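Local coordinates for protein AlyQ (Persicobacter sp. CCB-QB2, PDB 5XNR) that cleaves alginate as a lyase, probably by beta-elimination, and carries a CBM32 module that probably binds carbohydrate, at residues Thr164-Ser169 with Val211-Arg216; Trp228-Thr233 with Asp348-Gln353; Tyr317-Gly322 with Ala334-Lys339; Met7-Val12 with Phe47-Ala52; Lys239-Gln244 with Thr295-Gly300. All coordinates share one frame; numbering follows the deposited sequence.

Interaction 1 (Thr164-Ser169 with Val211-Arg216); sequences TYPDGS and VRSELR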
# COMPACT_ATOMS: atom_id res chain seq x y z
N THR A 164 6.87 21.61 -4.45
CA THR A 164 5.88 22.65 -4.40
C THR A 164 4.72 22.16 -3.53
O THR A 164 4.19 21.09 -3.75
CB THR A 164 5.42 23.08 -5.80
OG1 THR A 164 6.54 23.60 -6.52
CG2 THR A 164 4.35 24.14 -5.77
N TYR A 165 4.34 22.96 -2.55
CA TYR A 165 3.36 22.54 -1.57
C TYR A 165 2.01 23.15 -1.97
O TYR A 165 1.95 24.07 -2.77
CB TYR A 165 3.79 22.98 -0.16
CG TYR A 165 4.99 22.27 0.44
CD1 TYR A 165 4.92 20.93 0.80
CD2 TYR A 165 6.20 22.93 0.63
CE1 TYR A 165 6.01 20.26 1.34
CE2 TYR A 165 7.29 22.29 1.19
CZ TYR A 165 7.21 20.94 1.52
OH TYR A 165 8.28 20.29 2.06
N PRO A 166 0.92 22.66 -1.36
CA PRO A 166 -0.43 23.19 -1.52
C PRO A 166 -0.65 24.62 -1.02
O PRO A 166 -1.60 25.24 -1.45
CB PRO A 166 -1.29 22.25 -0.66
CG PRO A 166 -0.56 20.93 -0.77
CD PRO A 166 0.88 21.38 -0.65
N ASP A 167 0.19 25.08 -0.10
CA ASP A 167 0.12 26.42 0.45
C ASP A 167 0.85 27.42 -0.47
O ASP A 167 0.94 28.60 -0.16
CB ASP A 167 0.66 26.45 1.89
CG ASP A 167 2.17 26.35 2.03
OD1 ASP A 167 2.89 26.37 0.99
OD2 ASP A 167 2.64 26.28 3.20
N GLY A 168 1.35 26.95 -1.61
CA GLY A 168 1.94 27.84 -2.60
C GLY A 168 3.43 28.00 -2.41
O GLY A 168 4.08 28.52 -3.31
N SER A 169 3.97 27.55 -1.27
CA SER A 169 5.42 27.64 -0.96
C SER A 169 6.18 26.55 -1.72
O SER A 169 5.60 25.63 -2.24
CB SER A 169 5.70 27.52 0.54
OG SER A 169 5.34 26.24 1.05
N VAL A 211 -4.18 22.07 -6.83
CA VAL A 211 -3.44 22.01 -5.60
C VAL A 211 -2.41 20.89 -5.74
O VAL A 211 -2.81 19.77 -6.05
CB VAL A 211 -4.41 21.76 -4.42
CG1 VAL A 211 -3.71 21.77 -3.08
CG2 VAL A 211 -5.55 22.76 -4.40
N ARG A 212 -1.12 21.17 -5.49
CA ARG A 212 -0.12 20.13 -5.62
C ARG A 212 0.72 19.98 -4.35
O ARG A 212 1.07 20.93 -3.69
CB ARG A 212 0.79 20.40 -6.82
CG ARG A 212 1.76 21.56 -6.67
CD ARG A 212 1.61 22.60 -7.78
NE ARG A 212 1.88 22.11 -9.13
CZ ARG A 212 1.32 22.57 -10.24
NH1 ARG A 212 0.66 23.72 -10.24
NH2 ARG A 212 1.39 21.87 -11.36
N SER A 213 1.06 18.74 -4.04
CA SER A 213 2.27 18.46 -3.31
C SER A 213 3.16 17.55 -4.17
O SER A 213 2.93 16.36 -4.21
CB SER A 213 1.97 17.85 -1.97
OG SER A 213 3.18 17.61 -1.26
N GLU A 214 4.16 18.10 -4.86
CA GLU A 214 4.85 17.31 -5.90
C GLU A 214 6.26 17.82 -6.20
O GLU A 214 6.55 19.01 -6.05
CB GLU A 214 3.96 17.27 -7.16
CG GLU A 214 4.09 18.47 -8.08
CD GLU A 214 3.31 18.35 -9.39
OE1 GLU A 214 3.14 17.21 -9.93
OE2 GLU A 214 2.89 19.41 -9.88
N LEU A 215 7.11 16.92 -6.68
CA LEU A 215 8.55 17.20 -6.99
C LEU A 215 8.71 17.68 -8.44
O LEU A 215 8.09 17.15 -9.31
CB LEU A 215 9.37 15.93 -6.79
CG LEU A 215 9.34 15.33 -5.39
CD1 LEU A 215 10.07 13.99 -5.35
CD2 LEU A 215 9.94 16.31 -4.37
N ARG A 216 9.56 18.69 -8.66
CA ARG A 216 9.95 19.08 -10.01
C ARG A 216 11.44 18.73 -10.20
O ARG A 216 12.31 19.05 -9.38
CB ARG A 216 9.63 20.56 -10.22
CG ARG A 216 9.81 21.06 -11.65
CD ARG A 216 10.96 22.05 -11.84
NE ARG A 216 10.94 22.82 -13.09
CZ ARG A 216 11.74 22.61 -14.14
NH1 ARG A 216 12.58 21.58 -14.19
NH2 ARG A 216 11.70 23.46 -15.13
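P166 packs hard against V211 at one end of this contact. P166 CB and V211 CG1 are 3.5 Å apart, tighter than usual for two carbons. P166 CD lies 3.9 Å from S213 CB. The proline ring also rests on the carbonyl oxygen of R212, but P166 has no N-H to offer it.

Next to this, T164 and E214 form an antiparallel hydrogen-bonded pair. T164 N gives to E214 O at 3.1 Å, and E214 N returns a bond to T164 O at 3.2 Å. The looser, partly exposed side holds T164 and R212. There the methyl T164 CG2 crosses the arginine chain, 3.7 Å from R212 CD. R212 starts with CG between its backbone N and carbonyl carbon (chi1 71°) and bends twice more, which brings the guanidinium side-on to E214. R212 NE and NH2 both give to one oxygen, E214 OE2, which lies in the guanidinium plane. Y361 adds a cation-pi contact to R212. The sequence RSELR is consistent with the signature strand of family PL7 alginate lyases.

After T164 the chain turns away through a type I turn from Y165 to G168. Strand 211-217 runs between strand 161-164 and strands 355-358 and 360-362, all antiparallel to it, while V211 and S213 reach strand 192-197 of the other sheet.

Interaction 2 (Trp228-Thr233 with Asp348-Gln353); sequences WTTTGT and DLNYDQ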
# COMPACT_ATOMS: atom_id res chain seq x y z
N TRP A 228 15.51 19.18 -20.42
CA TRP A 228 16.09 18.24 -21.39
C TRP A 228 15.20 18.21 -22.64
O TRP A 228 14.19 18.92 -22.71
CB TRP A 228 16.35 16.85 -20.76
CG TRP A 228 15.29 16.31 -19.85
CD1 TRP A 228 15.23 16.44 -18.49
CD2 TRP A 228 14.13 15.52 -20.21
NE1 TRP A 228 14.12 15.82 -18.00
CE2 TRP A 228 13.42 15.25 -19.03
CE3 TRP A 228 13.63 15.02 -21.42
CZ2 TRP A 228 12.24 14.50 -19.02
CZ3 TRP A 228 12.45 14.29 -21.41
CH2 TRP A 228 11.77 14.04 -20.22
N THR A 229 15.56 17.39 -23.62
CA THR A 229 14.79 17.29 -24.88
C THR A 229 14.36 15.84 -25.13
O THR A 229 14.89 14.91 -24.52
CB THR A 229 15.61 17.83 -26.06
OG1 THR A 229 16.33 16.78 -26.70
CG2 THR A 229 16.61 18.89 -25.63
N THR A 230 13.44 15.66 -26.08
CA THR A 230 12.98 14.32 -26.47
C THR A 230 14.09 13.56 -27.23
O THR A 230 13.91 12.39 -27.55
CB THR A 230 11.67 14.40 -27.27
OG1 THR A 230 11.84 15.18 -28.46
CG2 THR A 230 10.53 14.96 -26.44
N THR A 231 15.23 14.18 -27.49
CA THR A 231 16.33 13.49 -28.18
C THR A 231 17.18 12.72 -27.16
O THR A 231 17.59 13.28 -26.16
CB THR A 231 17.16 14.49 -29.00
OG1 THR A 231 16.23 15.18 -29.83
CG2 THR A 231 18.26 13.87 -29.85
N GLY A 232 17.41 11.44 -27.43
CA GLY A 232 18.10 10.55 -26.51
C GLY A 232 17.14 9.65 -25.76
O GLY A 232 15.98 9.51 -26.15
N THR A 233 17.62 9.02 -24.70
CA THR A 233 16.81 8.14 -23.95
C THR A 233 16.60 8.75 -22.56
O THR A 233 17.56 9.10 -21.89
CB THR A 233 17.43 6.74 -23.91
OG1 THR A 233 17.44 6.29 -25.26
CG2 THR A 233 16.66 5.76 -23.06
N ASP A 348 4.42 9.74 -30.48
CA ASP A 348 5.70 10.15 -31.09
C ASP A 348 5.64 11.66 -31.28
O ASP A 348 4.76 12.14 -32.01
CB ASP A 348 5.95 9.45 -32.42
CG ASP A 348 7.41 9.42 -32.88
OD1 ASP A 348 8.23 10.18 -32.30
OD2 ASP A 348 7.71 8.65 -33.83
N LEU A 349 6.50 12.39 -30.58
CA LEU A 349 6.50 13.84 -30.67
C LEU A 349 7.84 14.37 -30.18
O LEU A 349 8.43 13.80 -29.27
CB LEU A 349 5.35 14.39 -29.82
CG LEU A 349 5.19 15.90 -29.86
CD1 LEU A 349 4.43 16.35 -31.10
CD2 LEU A 349 4.47 16.38 -28.61
N ASN A 350 8.32 15.44 -30.80
CA ASN A 350 9.59 16.03 -30.41
C ASN A 350 9.34 17.43 -29.82
O ASN A 350 8.53 18.23 -30.34
CB ASN A 350 10.60 16.07 -31.57
CG ASN A 350 11.16 14.71 -31.90
OD1 ASN A 350 11.00 14.23 -33.03
ND2 ASN A 350 11.75 14.05 -30.91
N TYR A 351 10.06 17.70 -28.73
CA TYR A 351 10.03 19.00 -28.08
C TYR A 351 11.26 19.11 -27.18
O TYR A 351 11.94 18.09 -26.89
CB TYR A 351 8.74 19.21 -27.27
CG TYR A 351 8.38 18.06 -26.37
CD1 TYR A 351 7.70 16.96 -26.87
CD2 TYR A 351 8.73 18.05 -25.03
CE1 TYR A 351 7.36 15.88 -26.05
CE2 TYR A 351 8.40 16.98 -24.19
CZ TYR A 351 7.73 15.89 -24.71
OH TYR A 351 7.40 14.81 -23.94
N ASP A 352 11.52 20.34 -26.74
CA ASP A 352 12.63 20.64 -25.81
C ASP A 352 12.03 21.24 -24.54
O ASP A 352 10.79 21.22 -24.34
CB ASP A 352 13.70 21.50 -26.49
CG ASP A 352 13.21 22.87 -26.93
OD1 ASP A 352 12.15 23.31 -26.44
OD2 ASP A 352 13.90 23.50 -27.77
N GLN A 353 12.91 21.74 -23.68
CA GLN A 353 12.52 22.40 -22.42
C GLN A 353 11.67 21.44 -21.58
O GLN A 353 10.67 21.84 -20.99
CB GLN A 353 11.84 23.75 -22.70
CG GLN A 353 12.79 24.83 -23.23
CD GLN A 353 13.81 25.32 -22.23
OE1 GLN A 353 14.93 24.82 -22.14
NE2 GLN A 353 13.42 26.31 -21.43
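T230 and Y351 meet where two loops run antiparallel, their touching parts 172° apart in direction, with T230 N giving a 3.0 Å bond to Y351 O that arrives almost in line with the C=O. The side chain of T230 then does two jobs. Its hydroxyl oxygen, T230 OG1, accepts from Y351 N at 3.1 Å. T230 OG1 also accepts from N350 ND2 at 2.7 Å, in a nearly straight bond (173°) that lies in the plane of the amide. With chi1 at 60°, OG1 sits between the backbone N and the carbonyl carbon, and the methyl CG2 is placed over the Y351 ring. T230 CG2 stands 3.3 Å from the centroid of the Y351 ring, close to the ring normal, in a CH-pi contact. The far end of the ring is held by H314, bonded to Y351 OH. Beside this, T229 CG2 touches D352 CB at 4.0 Å. T229 OG1 accepts from T231 N in an ST turn.

The contact ties the loop leading to strand 233-244 to the loop leading to strand 355-358. One buried threonine thus has its polar branch satisfied by two N-H groups, while its apolar branch lies against an aromatic face.

Interaction 3 (Tyr317-Gly322 with Ala334-Lys339); sequences YYSEDG and AAYLIK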
# COMPACT_ATOMS: atom_id res chain seq x y z
N TYR A 317 4.75 1.87 -19.52
CA TYR A 317 4.79 0.56 -18.87
C TYR A 317 4.00 0.66 -17.56
O TYR A 317 4.11 1.65 -16.87
CB TYR A 317 6.21 0.15 -18.48
CG TYR A 317 7.23 0.03 -19.59
CD1 TYR A 317 7.80 1.15 -20.16
CD2 TYR A 317 7.68 -1.21 -20.02
CE1 TYR A 317 8.78 1.04 -21.14
CE2 TYR A 317 8.62 -1.33 -21.03
CZ TYR A 317 9.19 -0.21 -21.59
OH TYR A 317 10.14 -0.33 -22.58
N TYR A 318 3.23 -0.36 -17.23
CA TYR A 318 2.40 -0.36 -16.02
C TYR A 318 2.36 -1.77 -15.44
O TYR A 318 2.24 -2.72 -16.18
CB TYR A 318 0.98 0.11 -16.32
CG TYR A 318 0.11 0.22 -15.09
CD1 TYR A 318 0.15 1.35 -14.30
CD2 TYR A 318 -0.71 -0.83 -14.70
CE1 TYR A 318 -0.62 1.45 -13.16
CE2 TYR A 318 -1.49 -0.74 -13.56
CZ TYR A 318 -1.45 0.41 -12.79
OH TYR A 318 -2.19 0.51 -11.65
N SER A 319 2.43 -1.91 -14.12
CA SER A 319 2.27 -3.25 -13.54
C SER A 319 1.75 -3.18 -12.11
O SER A 319 2.11 -2.28 -11.36
CB SER A 319 3.54 -4.01 -13.56
OG SER A 319 3.33 -5.26 -12.92
N GLU A 320 0.96 -4.17 -11.74
CA GLU A 320 0.48 -4.29 -10.36
C GLU A 320 1.06 -5.57 -9.74
O GLU A 320 0.66 -5.92 -8.65
CB GLU A 320 -1.05 -4.21 -10.33
CG GLU A 320 -1.60 -2.80 -10.50
CD GLU A 320 -3.12 -2.71 -10.63
OE1 GLU A 320 -3.78 -3.73 -10.38
OE2 GLU A 320 -3.65 -1.62 -10.99
N ASP A 321 2.05 -6.21 -10.38
CA ASP A 321 2.53 -7.54 -9.96
C ASP A 321 3.82 -7.40 -9.15
O ASP A 321 4.31 -8.38 -8.60
CB ASP A 321 2.67 -8.50 -11.15
CG ASP A 321 3.83 -8.24 -12.11
OD1 ASP A 321 4.60 -7.29 -11.86
OD2 ASP A 321 3.96 -8.99 -13.11
N GLY A 322 4.39 -6.20 -9.09
CA GLY A 322 5.59 -5.94 -8.25
C GLY A 322 6.91 -6.15 -8.98
O GLY A 322 7.98 -5.95 -8.39
N ALA A 334 8.84 -5.70 -21.91
CA ALA A 334 7.87 -5.53 -23.01
C ALA A 334 6.46 -6.00 -22.62
O ALA A 334 5.46 -5.39 -23.04
CB ALA A 334 8.38 -6.28 -24.22
N ALA A 335 6.35 -7.09 -21.87
CA ALA A 335 5.05 -7.61 -21.40
C ALA A 335 4.20 -6.49 -20.77
O ALA A 335 2.98 -6.53 -20.86
CB ALA A 335 5.28 -8.75 -20.43
N TYR A 336 4.81 -5.49 -20.15
CA TYR A 336 4.09 -4.50 -19.33
C TYR A 336 3.81 -3.21 -20.11
O TYR A 336 3.37 -2.25 -19.53
CB TYR A 336 4.91 -4.17 -18.08
CG TYR A 336 5.22 -5.36 -17.22
CD1 TYR A 336 4.25 -5.89 -16.39
CD2 TYR A 336 6.45 -5.99 -17.25
CE1 TYR A 336 4.50 -7.00 -15.60
CE2 TYR A 336 6.72 -7.10 -16.46
CZ TYR A 336 5.74 -7.62 -15.63
OH TYR A 336 5.95 -8.69 -14.80
N LEU A 337 4.07 -3.18 -21.42
CA LEU A 337 3.78 -2.01 -22.23
C LEU A 337 2.27 -1.81 -22.33
O LEU A 337 1.54 -2.79 -22.49
CB LEU A 337 4.36 -2.21 -23.63
CG LEU A 337 5.86 -1.94 -23.76
CD1 LEU A 337 6.38 -2.40 -25.11
CD2 LEU A 337 6.19 -0.47 -23.53
N ILE A 338 1.83 -0.57 -22.23
CA ILE A 338 0.47 -0.22 -22.59
C ILE A 338 0.52 0.20 -24.07
O ILE A 338 1.00 1.28 -24.43
CB ILE A 338 -0.12 0.87 -21.66
CG1 ILE A 338 -0.55 0.32 -20.30
CG2 ILE A 338 -1.33 1.53 -22.29
CD1 ILE A 338 0.37 -0.68 -19.71
N LYS A 339 0.02 -0.70 -24.91
CA LYS A 339 0.01 -0.51 -26.34
C LYS A 339 -1.19 0.34 -26.75
O LYS A 339 -2.22 0.39 -26.08
CB LYS A 339 -0.06 -1.85 -27.09
CG LYS A 339 1.27 -2.58 -27.25
CD LYS A 339 1.53 -3.62 -26.17
CE LYS A 339 1.15 -5.03 -26.58
NZ LYS A 339 2.28 -5.74 -27.21
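Two hydrogen bonds join D321 and Y318 to Y336. The phenol Y336 OH gives to D321 OD2 at 2.6 Å, on that oxygen's syn lone pair. D321 CG sits between its backbone N and carbonyl carbon (chi1 72°), which turns the carboxylate to the edge of the Y336 ring, the two planes 78° apart. S319 OG holds D321 OD1 from above the carboxylate plane, and K323 N also bonds to OD1. Y318 N gives to Y336 O at 3.0 Å. A phenylalanine at Y336 is likely to leave D321 OD2 without this donor, the carboxylate then held mainly through OD1.

In the fold, segment 334-339 returns from helix 324-330 to the end of strand 313-319, near the margin of the seven-stranded sheet. A single backbone bridge pairs Y317 with L337.

L337 CD2 lies over the Y317 ring, 3.6 Å from its centroid, in a CH-pi contact. The two side chains run side by side, and E308 takes Y317 OH. I338 CD1 meets Y318 CB at 3.5 Å. S319 CB lies 3.5 Å from Y336 CD1.

Interaction 4 (Met7-Val12 with Phe47-Ala52); sequences MQYDIV and FDLGSA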
# COMPACT_ATOMS: atom_id res chain seq x y z
N MET A 7 -5.25 -12.53 6.12
CA MET A 7 -4.60 -13.74 5.58
C MET A 7 -4.74 -14.93 6.56
O MET A 7 -4.52 -14.77 7.76
CB MET A 7 -3.11 -13.47 5.35
CG MET A 7 -2.41 -14.53 4.51
SD MET A 7 -0.60 -14.33 4.53
CE MET A 7 -0.42 -12.54 4.54
N GLN A 8 -5.08 -16.11 6.04
CA GLN A 8 -5.30 -17.30 6.87
C GLN A 8 -4.16 -18.30 6.65
O GLN A 8 -3.97 -18.78 5.55
CB GLN A 8 -6.62 -18.00 6.54
CG GLN A 8 -6.80 -19.31 7.30
CD GLN A 8 -8.15 -19.96 7.14
OE1 GLN A 8 -8.87 -19.74 6.17
NE2 GLN A 8 -8.50 -20.79 8.10
N TYR A 9 -3.46 -18.66 7.73
CA TYR A 9 -2.37 -19.63 7.62
C TYR A 9 -2.93 -21.06 7.70
O TYR A 9 -3.80 -21.39 8.51
CB TYR A 9 -1.30 -19.37 8.69
CG TYR A 9 -0.71 -17.98 8.64
CD1 TYR A 9 0.21 -17.62 7.67
CD2 TYR A 9 -1.10 -17.01 9.55
CE1 TYR A 9 0.74 -16.34 7.60
CE2 TYR A 9 -0.59 -15.72 9.49
CZ TYR A 9 0.34 -15.39 8.52
OH TYR A 9 0.86 -14.13 8.47
N ASP A 10 -2.38 -21.93 6.85
CA ASP A 10 -2.70 -23.35 6.90
C ASP A 10 -2.01 -23.98 8.10
O ASP A 10 -0.83 -23.73 8.36
CB ASP A 10 -2.25 -24.09 5.64
CG ASP A 10 -2.84 -23.53 4.36
OD1 ASP A 10 -3.98 -23.06 4.40
OD2 ASP A 10 -2.13 -23.59 3.34
N ILE A 11 -2.76 -24.80 8.81
CA ILE A 11 -2.22 -25.53 9.95
C ILE A 11 -1.79 -26.90 9.42
O ILE A 11 -2.63 -27.64 8.94
CB ILE A 11 -3.25 -25.66 11.09
CG1 ILE A 11 -3.73 -24.29 11.60
CG2 ILE A 11 -2.70 -26.52 12.23
CD1 ILE A 11 -5.05 -24.34 12.35
N VAL A 12 -0.51 -27.21 9.52
CA VAL A 12 -0.01 -28.38 8.85
C VAL A 12 -0.01 -29.58 9.81
O VAL A 12 -0.04 -30.72 9.37
CB VAL A 12 1.37 -28.13 8.23
CG1 VAL A 12 2.40 -27.70 9.26
CG2 VAL A 12 1.84 -29.36 7.46
N PHE A 47 -0.53 -25.97 17.73
CA PHE A 47 -0.77 -25.92 16.28
C PHE A 47 0.52 -25.55 15.58
O PHE A 47 1.21 -24.68 16.06
CB PHE A 47 -1.87 -24.91 15.93
CG PHE A 47 -3.17 -25.21 16.62
CD1 PHE A 47 -4.08 -26.09 16.05
CD2 PHE A 47 -3.45 -24.67 17.86
CE1 PHE A 47 -5.27 -26.37 16.69
CE2 PHE A 47 -4.64 -24.98 18.51
CZ PHE A 47 -5.55 -25.82 17.92
N ASP A 48 0.81 -26.23 14.48
CA ASP A 48 2.05 -26.04 13.72
C ASP A 48 1.75 -25.48 12.32
O ASP A 48 1.02 -26.11 11.55
CB ASP A 48 2.83 -27.36 13.59
CG ASP A 48 4.20 -27.19 12.93
OD1 ASP A 48 4.58 -26.02 12.61
OD2 ASP A 48 4.88 -28.22 12.73
N LEU A 49 2.41 -24.37 11.97
CA LEU A 49 2.26 -23.69 10.65
C LEU A 49 3.34 -24.10 9.63
O LEU A 49 3.36 -23.55 8.51
CB LEU A 49 2.34 -22.18 10.87
CG LEU A 49 1.28 -21.59 11.76
CD1 LEU A 49 1.43 -20.08 11.75
CD2 LEU A 49 -0.12 -22.00 11.29
N GLY A 50 4.25 -24.98 10.01
CA GLY A 50 5.24 -25.51 9.05
C GLY A 50 6.54 -24.70 9.04
O GLY A 50 7.62 -25.27 8.87
N SER A 51 6.40 -23.37 9.17
CA SER A 51 7.49 -22.38 9.27
C SER A 51 6.98 -21.18 10.07
O SER A 51 5.82 -21.17 10.48
CB SER A 51 8.00 -21.95 7.90
OG SER A 51 7.05 -21.12 7.23
N ALA A 52 7.80 -20.15 10.26
CA ALA A 52 7.40 -18.97 11.05
C ALA A 52 6.68 -17.95 10.16
O ALA A 52 7.07 -17.71 9.03
CB ALA A 52 8.61 -18.36 11.72
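L49 reaches back to Y9 and D10 through its end alone. Its CB points away from segment 7-12, but chi1 of -62° sets CG anti to the carbonyl carbon, beside the backbone N, and from there the extended chain brings CD2 to segment 7-12. L49 CD2 then lies 3.9 Å from Y9 CB and 3.5 Å from D10 O. I11 turns its CG2 branch to the edge of the F47 ring, 4.1 Å from F47 CD1. V12 places CG1 between its backbone N and carbonyl carbon (chi1 58°), which brings this methyl 3.4 Å from G50 N.

One backbone bond ties the segments, V12 N to D48 O at 2.8 Å. D48 OD1 accepts from G50 N at 2.8 Å, an Asx turn where the chain rounds the corner, and also forms a salt bridge with R109.

The chain leaving strand 7-9 passes the end of strand 44-49 at 89°. These strands lie in different antiparallel sheets, consistent with the F5/8 type C (discoidin-like) jelly-roll sandwich of CBM32 modules.

Interaction 5 (Lys239-Gln244 with Thr295-Gly300); sequences KQAITQ and TNYNLG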
# COMPACT_ATOMS: atom_id res chain seq x y z
N LYS A 239 7.28 3.66 -8.28
CA LYS A 239 6.43 2.71 -7.56
C LYS A 239 5.63 3.48 -6.52
O LYS A 239 6.20 4.05 -5.60
CB LYS A 239 7.24 1.64 -6.82
CG LYS A 239 6.42 0.71 -5.92
CD LYS A 239 7.25 -0.28 -5.11
CE LYS A 239 7.26 -1.68 -5.67
NZ LYS A 239 8.14 -2.58 -4.89
N GLN A 240 4.30 3.44 -6.64
CA GLN A 240 3.45 4.30 -5.85
C GLN A 240 2.04 3.72 -5.73
O GLN A 240 1.66 2.81 -6.47
CB GLN A 240 3.32 5.65 -6.54
CG GLN A 240 2.59 5.61 -7.89
CD GLN A 240 2.69 6.94 -8.61
OE1 GLN A 240 3.24 7.91 -8.11
NE2 GLN A 240 2.18 6.97 -9.82
N ALA A 241 1.26 4.29 -4.81
CA ALA A 241 -0.18 4.02 -4.77
C ALA A 241 -0.90 5.36 -4.65
O ALA A 241 -0.44 6.27 -3.97
CB ALA A 241 -0.53 3.11 -3.63
N ILE A 242 -2.00 5.49 -5.38
CA ILE A 242 -2.84 6.64 -5.16
C ILE A 242 -3.83 6.21 -4.10
O ILE A 242 -4.56 5.24 -4.32
CB ILE A 242 -3.54 7.10 -6.45
CG1 ILE A 242 -2.55 7.46 -7.56
CG2 ILE A 242 -4.49 8.23 -6.12
CD1 ILE A 242 -3.17 7.48 -8.95
N THR A 243 -3.82 6.91 -2.97
CA THR A 243 -4.54 6.44 -1.79
C THR A 243 -5.79 7.28 -1.49
O THR A 243 -6.64 6.83 -0.73
CB THR A 243 -3.62 6.47 -0.56
OG1 THR A 243 -2.93 7.72 -0.57
CG2 THR A 243 -2.63 5.33 -0.57
N GLN A 244 -5.91 8.48 -2.02
CA GLN A 244 -7.12 9.28 -1.71
C GLN A 244 -7.39 10.26 -2.84
O GLN A 244 -6.46 10.77 -3.44
CB GLN A 244 -6.95 10.04 -0.39
CG GLN A 244 -8.23 10.67 0.15
CD GLN A 244 -9.08 9.70 0.94
OE1 GLN A 244 -9.68 8.78 0.39
NE2 GLN A 244 -9.11 9.88 2.24
N THR A 295 -9.72 0.47 -15.99
CA THR A 295 -11.04 1.04 -15.69
C THR A 295 -11.46 0.77 -14.24
O THR A 295 -12.45 1.30 -13.78
CB THR A 295 -12.12 0.47 -16.62
OG1 THR A 295 -12.07 -0.97 -16.58
CG2 THR A 295 -11.98 0.95 -18.05
N ASN A 296 -10.72 -0.09 -13.55
CA ASN A 296 -11.09 -0.55 -12.22
C ASN A 296 -9.92 -0.31 -11.26
O ASN A 296 -9.52 -1.23 -10.55
CB ASN A 296 -11.49 -2.03 -12.22
CG ASN A 296 -10.41 -3.00 -12.67
OD1 ASN A 296 -9.48 -2.66 -13.39
ND2 ASN A 296 -10.53 -4.25 -12.27
N TYR A 297 -9.35 0.90 -11.22
CA TYR A 297 -8.29 1.14 -10.26
C TYR A 297 -8.90 1.35 -8.87
O TYR A 297 -9.76 2.22 -8.68
CB TYR A 297 -7.40 2.33 -10.62
CG TYR A 297 -6.30 2.55 -9.62
CD1 TYR A 297 -5.14 1.81 -9.66
CD2 TYR A 297 -6.44 3.49 -8.60
CE1 TYR A 297 -4.12 2.02 -8.74
CE2 TYR A 297 -5.45 3.68 -7.65
CZ TYR A 297 -4.28 2.94 -7.73
OH TYR A 297 -3.31 3.12 -6.78
N ASN A 298 -8.44 0.53 -7.91
CA ASN A 298 -8.86 0.63 -6.50
C ASN A 298 -7.85 1.47 -5.71
O ASN A 298 -6.62 1.26 -5.80
CB ASN A 298 -9.04 -0.76 -5.89
CG ASN A 298 -10.06 -1.56 -6.68
OD1 ASN A 298 -9.72 -2.59 -7.26
ND2 ASN A 298 -11.27 -1.04 -6.79
N LEU A 299 -8.36 2.43 -4.95
CA LEU A 299 -7.49 3.27 -4.16
C LEU A 299 -6.63 2.42 -3.24
O LEU A 299 -7.15 1.57 -2.57
CB LEU A 299 -8.34 4.24 -3.35
CG LEU A 299 -9.03 5.33 -4.16
CD1 LEU A 299 -9.82 6.24 -3.23
CD2 LEU A 299 -8.01 6.12 -4.97
N GLY A 300 -5.32 2.69 -3.24
CA GLY A 300 -4.37 2.03 -2.34
C GLY A 300 -3.67 0.84 -2.97
O GLY A 300 -2.89 0.15 -2.30
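A classic beta bulge at T243 and Q244, both facing E381, ends strand 233-244, and just before it Y297 and G300 bind I242 from the loop before strand 302-310. The two segments meet nearly at right angles, 89° apart. Y297 has CG anti to its N (chi1 -180°), which stretches the ring out to the strand. I242 N gives to Y297 OH at 3.0 Å. The same hydroxyl is bonded to T301 O, so it links the strand to its own loop. The carbonyl I242 O lies in the ring plane at the edge of Y297, and it accepts from G300 N at 2.9 Å. That donor is tilted 30° from the carbonyl plane. L299 CA adds a C-H contact to I242 O at 3.5 Å.

In the jelly-roll fold of the lyase domain, strand 233-244 lies in its sheet between strands 379-392 and 302-310. L273 of strand 269-274, from the other sheet, touches I242, Y297 and L299.

A phenylalanine in place of Y297 would probably leave I242 N without its acceptor and T301 O without its phenol partner. Two apolar pairs add to the contact. I242 CB meets Y297 CE2 at 4.1 Å, and I242 CG2 meets L299 CD2 at 4.3 Å. The methyl A241 CB rests against the backbone of the loop, 3.9 Å from G300 C.

How the interactions relate
Interaction 4 comes first along the chain and lies in the CBM32 part. The other four lie in the alginate lyase part, and the centre of interaction 4 is about 47 Å from that of interaction 1 and 54 Å from that of interaction 2. Interaction 1 closes next. The loop closed by interaction 2 then encloses interactions 5 and 3, in that order. Interactions 3 and 5 reach the same seven-stranded sheet, and they touch: Y318 OH packs 3.8 Å from Y297 CD1. Interaction 1 belongs to the facing ten-stranded sheet, its centre about 20 Å from that of interaction 5. The four lyase contacts join loops and strand ends of the sandwich, while interaction 4 does so within the CBM32 part.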